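Local coordinates for polyprenyl synthetase (Zymomonas mobilis subsp. mobilis, PDB 4KKM), which probably catalyses chain elongation of allylic prenyl diphosphates with isopentenyl diphosphate, as a magnesium-dependent synthase of the FPP/GGPP family, at residues R53-E58 / A128-S133; K233-D238 / A296-F301; A289-A294 / S310-I315. All coordinates share one frame; numbering follows the deposited sequence.

Contact 1: R53-E58 / A128-S133. With ACT (acetate ion), chain E.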
loop_
_atom_site.group_PDB
_atom_site.type_symbol
_atom_site.label_atom_id
_atom_site.label_comp_id
_atom_site.label_asym_id
_atom_site.label_seq_id
_atom_site.Cartn_x
_atom_site.Cartn_y
_atom_site.Cartn_z
ATOM N N ARG B 53 0.791 -17.032 10.123
ATOM C CA ARG B 53 1.306 -15.725 9.721
ATOM C C ARG B 53 2.626 -15.402 10.419
ATOM O O ARG B 53 3.185 -14.320 10.229
ATOM C CB ARG B 53 0.296 -14.620 10.021
ATOM C CG ARG B 53 -0.969 -14.672 9.172
ATOM C CD ARG B 53 -1.934 -13.615 9.646
ATOM N NE ARG B 53 -2.295 -13.852 11.040
ATOM C CZ ARG B 53 -2.817 -12.929 11.836
ATOM N NH1 ARG B 53 -3.029 -11.703 11.374
ATOM N NH2 ARG B 53 -3.119 -13.228 13.091
ATOM N N ARG B 54 3.119 -16.338 11.225
ATOM C CA ARG B 54 4.328 -16.105 12.009
ATOM C C ARG B 54 5.488 -15.575 11.159
ATOM O O ARG B 54 6.090 -14.548 11.481
ATOM C CB ARG B 54 4.750 -17.381 12.736
ATOM C CG ARG B 54 5.927 -17.184 13.678
ATOM C CD ARG B 54 6.187 -18.455 14.482
ATOM N NE ARG B 54 7.113 -18.214 15.585
ATOM C CZ ARG B 54 7.571 -19.168 16.389
ATOM N NH1 ARG B 54 8.416 -18.868 17.369
ATOM N NH2 ARG B 54 7.187 -20.425 16.208
ATOM N N ARG B 55 5.776 -16.270 10.065
ATOM C CA ARG B 55 6.924 -15.942 9.227
ATOM C C ARG B 55 6.779 -14.557 8.614
ATOM O O ARG B 55 7.735 -13.783 8.569
ATOM C CB ARG B 55 7.091 -16.990 8.126
ATOM C CG ARG B 55 8.340 -16.817 7.272
ATOM C CD ARG B 55 8.445 -17.943 6.245
ATOM N NE ARG B 55 9.750 -17.990 5.585
ATOM C CZ ARG B 55 10.799 -18.670 6.037
ATOM N NH1 ARG B 55 10.712 -19.369 7.164
ATOM N NH2 ARG B 55 11.938 -18.657 5.358
ATOM N N LEU B 56 5.576 -14.247 8.143
ATOM C CA LEU B 56 5.316 -12.936 7.561
ATOM C C LEU B 56 5.676 -11.812 8.535
ATOM O O LEU B 56 6.431 -10.891 8.204
ATOM C CB LEU B 56 3.844 -12.819 7.159
ATOM C CG LEU B 56 3.392 -11.391 6.822
ATOM C CD1 LEU B 56 4.034 -10.893 5.524
ATOM C CD2 LEU B 56 1.872 -11.318 6.731
ATOM N N VAL B 57 5.138 -11.894 9.742
ATOM C CA VAL B 57 5.365 -10.844 10.729
ATOM C C VAL B 57 6.826 -10.829 11.193
ATOM O O VAL B 57 7.395 -9.769 11.448
ATOM C CB VAL B 57 4.388 -10.977 11.926
ATOM C CG1 VAL B 57 4.643 -9.894 12.962
ATOM C CG2 VAL B 57 2.944 -10.922 11.431
ATOM N N GLU B 58 7.451 -12.001 11.294
ATOM C CA GLU B 58 8.869 -12.023 11.650
ATOM C C GLU B 58 9.717 -11.373 10.549
ATOM O O GLU B 58 10.709 -10.706 10.843
ATOM C CB GLU B 58 9.349 -13.441 12.002
ATOM C CG GLU B 58 8.849 -13.892 13.368
ATOM C CD GLU B 58 9.223 -15.322 13.715
ATOM O OE1 GLU B 58 9.574 -16.096 12.798
ATOM O OE2 GLU B 58 9.161 -15.665 14.914
ATOM N N ALA B 128 17.446 -13.897 4.126
ATOM C CA ALA B 128 17.210 -14.426 5.468
ATOM C C ALA B 128 15.942 -15.276 5.501
ATOM O O ALA B 128 15.827 -16.223 6.279
ATOM C CB ALA B 128 17.115 -13.288 6.478
ATOM N N PHE B 129 14.989 -14.931 4.644
ATOM C CA PHE B 129 13.730 -15.662 4.575
ATOM C C PHE B 129 13.619 -16.375 3.229
ATOM O O PHE B 129 14.210 -17.436 3.039
ATOM C CB PHE B 129 12.547 -14.714 4.832
ATOM C CG PHE B 129 12.488 -14.201 6.252
ATOM C CD1 PHE B 129 13.321 -13.165 6.668
ATOM C CD2 PHE B 129 11.621 -14.767 7.176
ATOM C CE1 PHE B 129 13.290 -12.700 7.978
ATOM C CE2 PHE B 129 11.577 -14.304 8.485
ATOM C CZ PHE B 129 12.419 -13.267 8.889
ATOM N N ASP B 130 12.874 -15.783 2.303
ATOM C CA ASP B 130 12.762 -16.285 0.935
ATOM C C ASP B 130 12.090 -15.216 0.080
ATOM O O ASP B 130 11.628 -14.209 0.608
ATOM C CB ASP B 130 11.971 -17.591 0.886
ATOM C CG ASP B 130 10.695 -17.528 1.702
ATOM O OD1 ASP B 130 9.772 -16.788 1.306
ATOM O OD2 ASP B 130 10.615 -18.223 2.738
ATOM N N ASP B 131 12.042 -15.435 -1.232
ATOM C CA ASP B 131 11.529 -14.426 -2.158
ATOM C C ASP B 131 10.066 -14.094 -1.882
ATOM O O ASP B 131 9.681 -12.925 -1.832
ATOM C CB ASP B 131 11.702 -14.877 -3.612
ATOM C CG ASP B 131 13.164 -14.978 -4.027
ATOM O OD1 ASP B 131 14.024 -14.405 -3.328
ATOM O OD2 ASP B 131 13.450 -15.624 -5.057
ATOM N N ALA B 132 9.248 -15.121 -1.691
ATOM C CA ALA B 132 7.827 -14.890 -1.446
ATOM C C ALA B 132 7.593 -14.081 -0.173
ATOM O O ALA B 132 6.728 -13.201 -0.129
ATOM C CB ALA B 132 7.083 -16.214 -1.388
ATOM N N SER B 133 8.365 -14.378 0.866
ATOM C CA SER B 133 8.229 -13.651 2.120
ATOM C C SER B 133 8.621 -12.182 1.956
ATOM O O SER B 133 8.079 -11.313 2.630
ATOM C CB SER B 133 9.068 -14.311 3.218
ATOM O OG SER B 133 8.557 -15.597 3.542
HETATM C C ACT E . 9.214 -20.062 10.811
HETATM O O ACT E . 10.392 -20.340 11.144
HETATM O OXT ACT E . 9.064 -19.179 9.925
HETATM C CH3 ACT E . 8.046 -20.751 11.456
#
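R55 reaches across to D130 and makes the salt bridge of this contact. Its side chain leaves helix 54-64 with CG anti to the backbone N (chi1 -174°) and runs extended to NE. NE and NH2 both meet the same oxygen, D130 OD2, at 3.0 Å each. The guanidinium and carboxylate planes are nearly parallel (5° apart), but OD2 is displaced from the guanidinium plane, consistent with two bent, weak bonds. S133 OG adds a long, weak bond from R55 NE. The packed part is formed by F129. Its CD2 lies over one guanidinium face of R55, offset toward the rim, with the two planes steeply inclined. Further along the ring, F129 CZ comes to 3.6 Å from E58 O, and A59 also touches this side chain. The outer side is looser. There R55 NH1 bonds an acetate ion, probably from the crystallisation liquor, through OXT at 3.2 Å. R54 NE and E58 OE2 form a salt bridge with a weak hydrogen bond on the exposed helix surface. The other carboxylate oxygen, D130 OD1, takes the S133 backbone N at 2.8 Å and S133 OG at 2.8 Å, both from one face of its plane. A leucine in place of D130 would probably leave R55 without its charged mate and the first turn of helix 131-150 without its cap. The arrangement is a classic aspartate N-cap, with the second oxygen used to tie in a neighbouring helix.

Contact 2: K233-D238 / A296-F301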
loop_
_atom_site.group_PDB
_atom_site.type_symbol
_atom_site.label_atom_id
_atom_site.label_comp_id
_atom_site.label_asym_id
_atom_site.label_seq_id
_atom_site.Cartn_x
_atom_site.Cartn_y
_atom_site.Cartn_z
ATOM N N LYS B 233 8.249 22.208 2.024
ATOM C CA LYS B 233 8.392 21.319 0.870
ATOM C C LYS B 233 9.593 21.715 0.007
ATOM O O LYS B 233 10.250 20.861 -0.591
ATOM C CB LYS B 233 7.101 21.257 0.046
ATOM C CG LYS B 233 5.948 20.569 0.775
ATOM C CD LYS B 233 4.791 20.245 -0.161
ATOM C CE LYS B 233 5.043 18.947 -0.926
ATOM N NZ LYS B 233 3.862 18.551 -1.745
ATOM N N ALA B 234 9.887 23.009 -0.040
ATOM C CA ALA B 234 11.054 23.496 -0.770
ATOM C C ALA B 234 12.354 23.023 -0.113
ATOM O O ALA B 234 13.327 22.705 -0.797
ATOM C CB ALA B 234 11.023 25.028 -0.863
ATOM N N TYR B 235 12.372 22.995 1.217
ATOM C CA TYR B 235 13.517 22.455 1.947
ATOM C C TYR B 235 13.725 20.993 1.572
ATOM O O TYR B 235 14.852 20.564 1.316
ATOM C CB TYR B 235 13.310 22.594 3.458
ATOM C CG TYR B 235 14.244 21.759 4.326
ATOM C CD1 TYR B 235 13.973 20.415 4.582
ATOM C CD2 TYR B 235 15.372 22.325 4.919
ATOM C CE1 TYR B 235 14.807 19.648 5.382
ATOM C CE2 TYR B 235 16.219 21.559 5.725
ATOM C CZ TYR B 235 15.925 20.219 5.953
ATOM O OH TYR B 235 16.741 19.441 6.750
ATOM N N ALA B 236 12.636 20.227 1.564
ATOM C CA ALA B 236 12.711 18.808 1.228
ATOM C C ALA B 236 13.220 18.617 -0.186
ATOM O O ALA B 236 14.004 17.708 -0.460
ATOM C CB ALA B 236 11.349 18.144 1.372
ATOM N N ARG B 237 12.741 19.463 -1.087
ATOM C CA ARG B 237 13.130 19.376 -2.487
ATOM C C ARG B 237 14.641 19.573 -2.617
ATOM O O ARG B 237 15.331 18.820 -3.318
ATOM C CB ARG B 237 12.383 20.439 -3.291
ATOM C CG ARG B 237 12.855 20.590 -4.732
ATOM C CD ARG B 237 12.396 21.927 -5.310
ATOM N NE ARG B 237 13.141 23.040 -4.724
ATOM C CZ ARG B 237 12.683 24.284 -4.626
ATOM N NH1 ARG B 237 11.472 24.585 -5.079
ATOM N NH2 ARG B 237 13.439 25.228 -4.074
ATOM N N ASP B 238 15.154 20.579 -1.917
ATOM C CA ASP B 238 16.574 20.914 -2.005
ATOM C C ASP B 238 17.476 19.879 -1.336
ATOM O O ASP B 238 18.467 19.470 -1.927
ATOM C CB ASP B 238 16.852 22.328 -1.468
ATOM C CG ASP B 238 16.275 23.413 -2.362
ATOM O OD1 ASP B 238 15.941 23.109 -3.528
ATOM O OD2 ASP B 238 16.147 24.565 -1.898
ATOM N N ALA B 296 17.982 28.285 3.706
ATOM C CA ALA B 296 17.388 29.605 3.504
ATOM C C ALA B 296 15.856 29.585 3.559
ATOM O O ALA B 296 15.237 30.568 3.961
ATOM C CB ALA B 296 17.882 30.238 2.196
ATOM N N HIS B 297 15.250 28.461 3.171
ATOM C CA HIS B 297 13.796 28.318 3.253
ATOM C C HIS B 297 13.313 28.427 4.699
ATOM O O HIS B 297 12.159 28.773 4.950
ATOM C CB HIS B 297 13.318 26.994 2.632
ATOM C CG HIS B 297 13.626 26.859 1.171
ATOM N ND1 HIS B 297 13.243 27.796 0.237
ATOM C CD2 HIS B 297 14.279 25.890 0.483
ATOM C CE1 HIS B 297 13.653 27.418 -0.961
ATOM N NE2 HIS B 297 14.283 26.263 -0.839
ATOM N N LEU B 298 14.211 28.151 5.643
ATOM C CA LEU B 298 13.871 28.105 7.063
ATOM C C LEU B 298 14.180 29.420 7.774
ATOM O O LEU B 298 14.102 29.498 8.997
ATOM C CB LEU B 298 14.639 26.974 7.754
ATOM C CG LEU B 298 14.505 25.574 7.152
ATOM C CD1 LEU B 298 15.405 24.597 7.891
ATOM C CD2 LEU B 298 13.060 25.109 7.196
ATOM N N SER B 299 14.542 30.444 7.010
ATOM C CA SER B 299 14.951 31.722 7.596
ATOM C C SER B 299 13.869 32.372 8.464
ATOM O O SER B 299 14.171 33.207 9.317
ATOM C CB SER B 299 15.407 32.696 6.510
ATOM O OG SER B 299 14.363 32.934 5.585
ATOM N N VAL B 300 12.616 31.985 8.254
ATOM C CA VAL B 300 11.514 32.559 9.020
ATOM C C VAL B 300 11.322 31.892 10.381
ATOM O O VAL B 300 10.520 32.353 11.188
ATOM C CB VAL B 300 10.184 32.527 8.235
ATOM C CG1 VAL B 300 10.291 33.386 6.972
ATOM C CG2 VAL B 300 9.785 31.089 7.908
ATOM N N PHE B 301 12.057 30.813 10.639
ATOM C CA PHE B 301 11.971 30.141 11.933
ATOM C C PHE B 301 13.147 30.504 12.829
ATOM O O PHE B 301 14.243 30.799 12.349
ATOM C CB PHE B 301 11.918 28.617 11.768
ATOM C CG PHE B 301 10.811 28.139 10.876
ATOM C CD1 PHE B 301 9.496 28.159 11.310
ATOM C CD2 PHE B 301 11.086 27.660 9.608
ATOM C CE1 PHE B 301 8.471 27.720 10.488
ATOM C CE2 PHE B 301 10.068 27.214 8.780
ATOM C CZ PHE B 301 8.757 27.245 9.223
#
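The imidazole of H297 has A234 CB over the centre of one face, 3.5 Å from the ring centroid and 8° off the normal. This is a CH-pi contact. At the ring edge, near its plane, stands the carboxylate of D238. The guanidinium of R237 also has A234 CB over one face, here offset toward the rim, and D238 OD1 in plane at its edge. It is turned 72° from the imidazole, so the two groups do not stack. The ring of Y235 is met obliquely by L298 CD1, which lies 3.7 Å from Y235 CD2.

H297 directs its side chain from the turn after helix 280-296 onto helix 226-253. CG lies anti to the carbonyl carbon (chi1 -62°), which lays the ring across A234 and brings NE2 to D238. H297 NE2 donates to D238 OD2 at 2.7 Å. The bond is short but bent, with an angle of 139° at the hydrogen, and the donor sits above the carboxylate plane. D238 OD1 has a different partner: R237 NE, 3.0 Å away, in a much straighter bond that belongs to a salt bridge. R237 NH2 adds a weak bond to the same oxygen.

Outside the two segments, Y235 OH bonds L308 O in helix 306-314. R231 NH1 bonds H297 O and so ties the loop to helix 226-253.

The carboxylate of D238 is buried and shared, one oxygen for the imidazole and one for the arginine. Its negative charge would probably favour a protonated H297, while the nearby R237 would tend to oppose this. The pair is a His-carboxylate hydrogen bond joining the loop to helix 226-253, away from the metal site.

Contact 3: A289-A294 / S310-I315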
loop_
_atom_site.group_PDB
_atom_site.type_symbol
_atom_site.label_atom_id
_atom_site.label_comp_id
_atom_site.label_asym_id
_atom_site.label_seq_id
_atom_site.Cartn_x
_atom_site.Cartn_y
_atom_site.Cartn_z
ATOM N N ALA B 289 25.516 24.277 -2.745
ATOM C CA ALA B 289 24.567 25.373 -2.940
ATOM C C ALA B 289 23.161 24.963 -2.513
ATOM O O ALA B 289 22.424 25.755 -1.927
ATOM C CB ALA B 289 24.568 25.834 -4.391
ATOM N N LEU B 290 22.805 23.714 -2.798
ATOM C CA LEU B 290 21.487 23.185 -2.457
ATOM C C LEU B 290 21.263 23.121 -0.951
ATOM O O LEU B 290 20.146 23.330 -0.467
ATOM C CB LEU B 290 21.301 21.803 -3.082
ATOM C CG LEU B 290 20.995 21.839 -4.578
ATOM C CD1 LEU B 290 21.320 20.506 -5.214
ATOM C CD2 LEU B 290 19.534 22.210 -4.796
ATOM N N VAL B 291 22.329 22.839 -0.211
ATOM C CA VAL B 291 22.255 22.832 1.243
ATOM C C VAL B 291 21.972 24.241 1.756
ATOM O O VAL B 291 21.096 24.442 2.598
ATOM C CB VAL B 291 23.556 22.290 1.877
ATOM C CG1 VAL B 291 23.587 22.591 3.368
ATOM C CG2 VAL B 291 23.691 20.791 1.615
ATOM N N ASP B 292 22.710 25.218 1.236
ATOM C CA ASP B 292 22.466 26.614 1.584
ATOM C C ASP B 292 21.037 27.026 1.229
ATOM O O ASP B 292 20.354 27.675 2.018
ATOM C CB ASP B 292 23.469 27.529 0.873
ATOM C CG ASP B 292 24.884 27.362 1.397
ATOM O OD1 ASP B 292 25.042 26.931 2.559
ATOM O OD2 ASP B 292 25.836 27.666 0.649
ATOM N N GLN B 293 20.597 26.642 0.035
ATOM C CA GLN B 293 19.245 26.939 -0.419
ATOM C C GLN B 293 18.188 26.303 0.485
ATOM O O GLN B 293 17.194 26.943 0.829
ATOM C CB GLN B 293 19.054 26.494 -1.872
ATOM C CG GLN B 293 19.787 27.381 -2.872
ATOM C CD GLN B 293 19.907 26.749 -4.244
ATOM O OE1 GLN B 293 19.084 25.927 -4.635
ATOM N NE2 GLN B 293 20.946 27.127 -4.977
ATOM N N ALA B 294 18.409 25.048 0.869
ATOM C CA ALA B 294 17.488 24.348 1.760
ATOM C C ALA B 294 17.334 25.115 3.068
ATOM O O ALA B 294 16.220 25.341 3.555
ATOM C CB ALA B 294 17.978 22.912 2.025
ATOM N N SER B 310 20.784 21.466 10.803
ATOM C CA SER B 310 21.863 20.495 10.987
ATOM C C SER B 310 21.739 19.299 10.050
ATOM O O SER B 310 22.739 18.800 9.527
ATOM C CB SER B 310 21.896 19.995 12.432
ATOM O OG SER B 310 22.340 21.015 13.304
ATOM N N ILE B 311 20.507 18.839 9.851
ATOM C CA ILE B 311 20.255 17.688 8.998
ATOM C C ILE B 311 20.698 17.984 7.575
ATOM O O ILE B 311 21.357 17.160 6.949
ATOM C CB ILE B 311 18.768 17.260 9.035
ATOM C CG1 ILE B 311 18.448 16.607 10.379
ATOM C CG2 ILE B 311 18.447 16.309 7.882
ATOM C CD1 ILE B 311 16.968 16.459 10.644
ATOM N N ALA B 312 20.368 19.179 7.086
ATOM C CA ALA B 312 20.769 19.598 5.747
ATOM C C ALA B 312 22.292 19.613 5.584
ATOM O O ALA B 312 22.827 19.133 4.579
ATOM C CB ALA B 312 20.184 20.971 5.419
ATOM N N ARG B 313 22.985 20.159 6.577
ATOM C CA ARG B 313 24.443 20.193 6.551
ATOM C C ARG B 313 25.003 18.772 6.636
ATOM O O ARG B 313 26.004 18.444 5.996
ATOM C CB ARG B 313 24.982 21.062 7.692
ATOM C CG ARG B 313 24.451 22.493 7.668
ATOM C CD ARG B 313 25.327 23.455 8.464
ATOM N NE ARG B 313 24.834 24.830 8.399
ATOM C CZ ARG B 313 25.022 25.643 7.364
ATOM N NH1 ARG B 313 25.685 25.216 6.296
ATOM N NH2 ARG B 313 24.542 26.881 7.386
ATOM N N TYR B 314 24.332 17.934 7.419
ATOM C CA TYR B 314 24.701 16.532 7.587
ATOM C C TYR B 314 24.634 15.770 6.265
ATOM O O TYR B 314 25.453 14.890 5.999
ATOM C CB TYR B 314 23.775 15.893 8.621
ATOM C CG TYR B 314 23.950 14.410 8.818
ATOM C CD1 TYR B 314 25.184 13.872 9.154
ATOM C CD2 TYR B 314 22.869 13.545 8.697
ATOM C CE1 TYR B 314 25.344 12.514 9.347
ATOM C CE2 TYR B 314 23.017 12.183 8.890
ATOM C CZ TYR B 314 24.258 11.675 9.215
ATOM O OH TYR B 314 24.420 10.325 9.409
ATOM N N ILE B 315 23.665 16.131 5.428
ATOM C CA ILE B 315 23.529 15.552 4.092
ATOM C C ILE B 315 24.642 16.074 3.162
ATOM O O ILE B 315 24.390 16.509 2.038
ATOM C CB ILE B 315 22.110 15.831 3.513
ATOM C CG1 ILE B 315 21.027 15.421 4.519
ATOM C CG2 ILE B 315 21.881 15.090 2.211
ATOM C CD1 ILE B 315 20.305 14.117 4.198
#
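Helices 280-296 and 306-314 pack antiparallel here, their short segments 9.3 Å apart at closest approach with 172° between directions, and V291 CA and A312 CA only 5.7 Å apart. V291 fills the interface. Its CG1 lies anti to the backbone N (chi1 167°), which turns both methyls onto the backbone of the other helix. V291 CG2 rests 3.5 Å from A312 O, and V291 CG1 lies 4.3 Å from A312 CB. A294 CB meets A312 CB more loosely, at 4.5 Å. The small side chains of A294 and A312 are consistent with the close approach. Nothing polar bonds across. On the exposed side D292 OD1 and R313 NH1 have opposite charges but stay 4.2 Å apart, beyond a salt bridge. Their flat groups are 65° apart and cross at a slant, and the aliphatic part of R313 passes by V291 CG1. Several of the remaining side chains pack on other helices. L290 and A294 pack on helix 226-253, touching L241 and I239, and I315 reaches F243 there. I311 lies on helix 71-80, and S310 and Y314 touch L27 of helix 24-45. The pair thus closes one flank of the mostly helical bundle near the chain's C-terminal end.

Overall arrangement
Contacts 2 and 3 are neighbours, with centres about 10 Å apart. Contact 1 lies on the opposite side of the chain's centre, its centre about 40 Å from that of contact 2. Contact 3 is buried and mainly apolar, contact 2 partly buried and mixed, and contact 1 a surface site ruled by charge. Segments 289-294 and 296-301 follow each other closely: contact 3 uses the last turns of helix 280-296 and contact 2 the loop that follows. They touch directly: Y235 CD2 is 3.4 Å from A294 O. Contact 1 also borders the second subunit, where R53 pairs with D175 of that chain; contacts 2 and 3 touch no other chain.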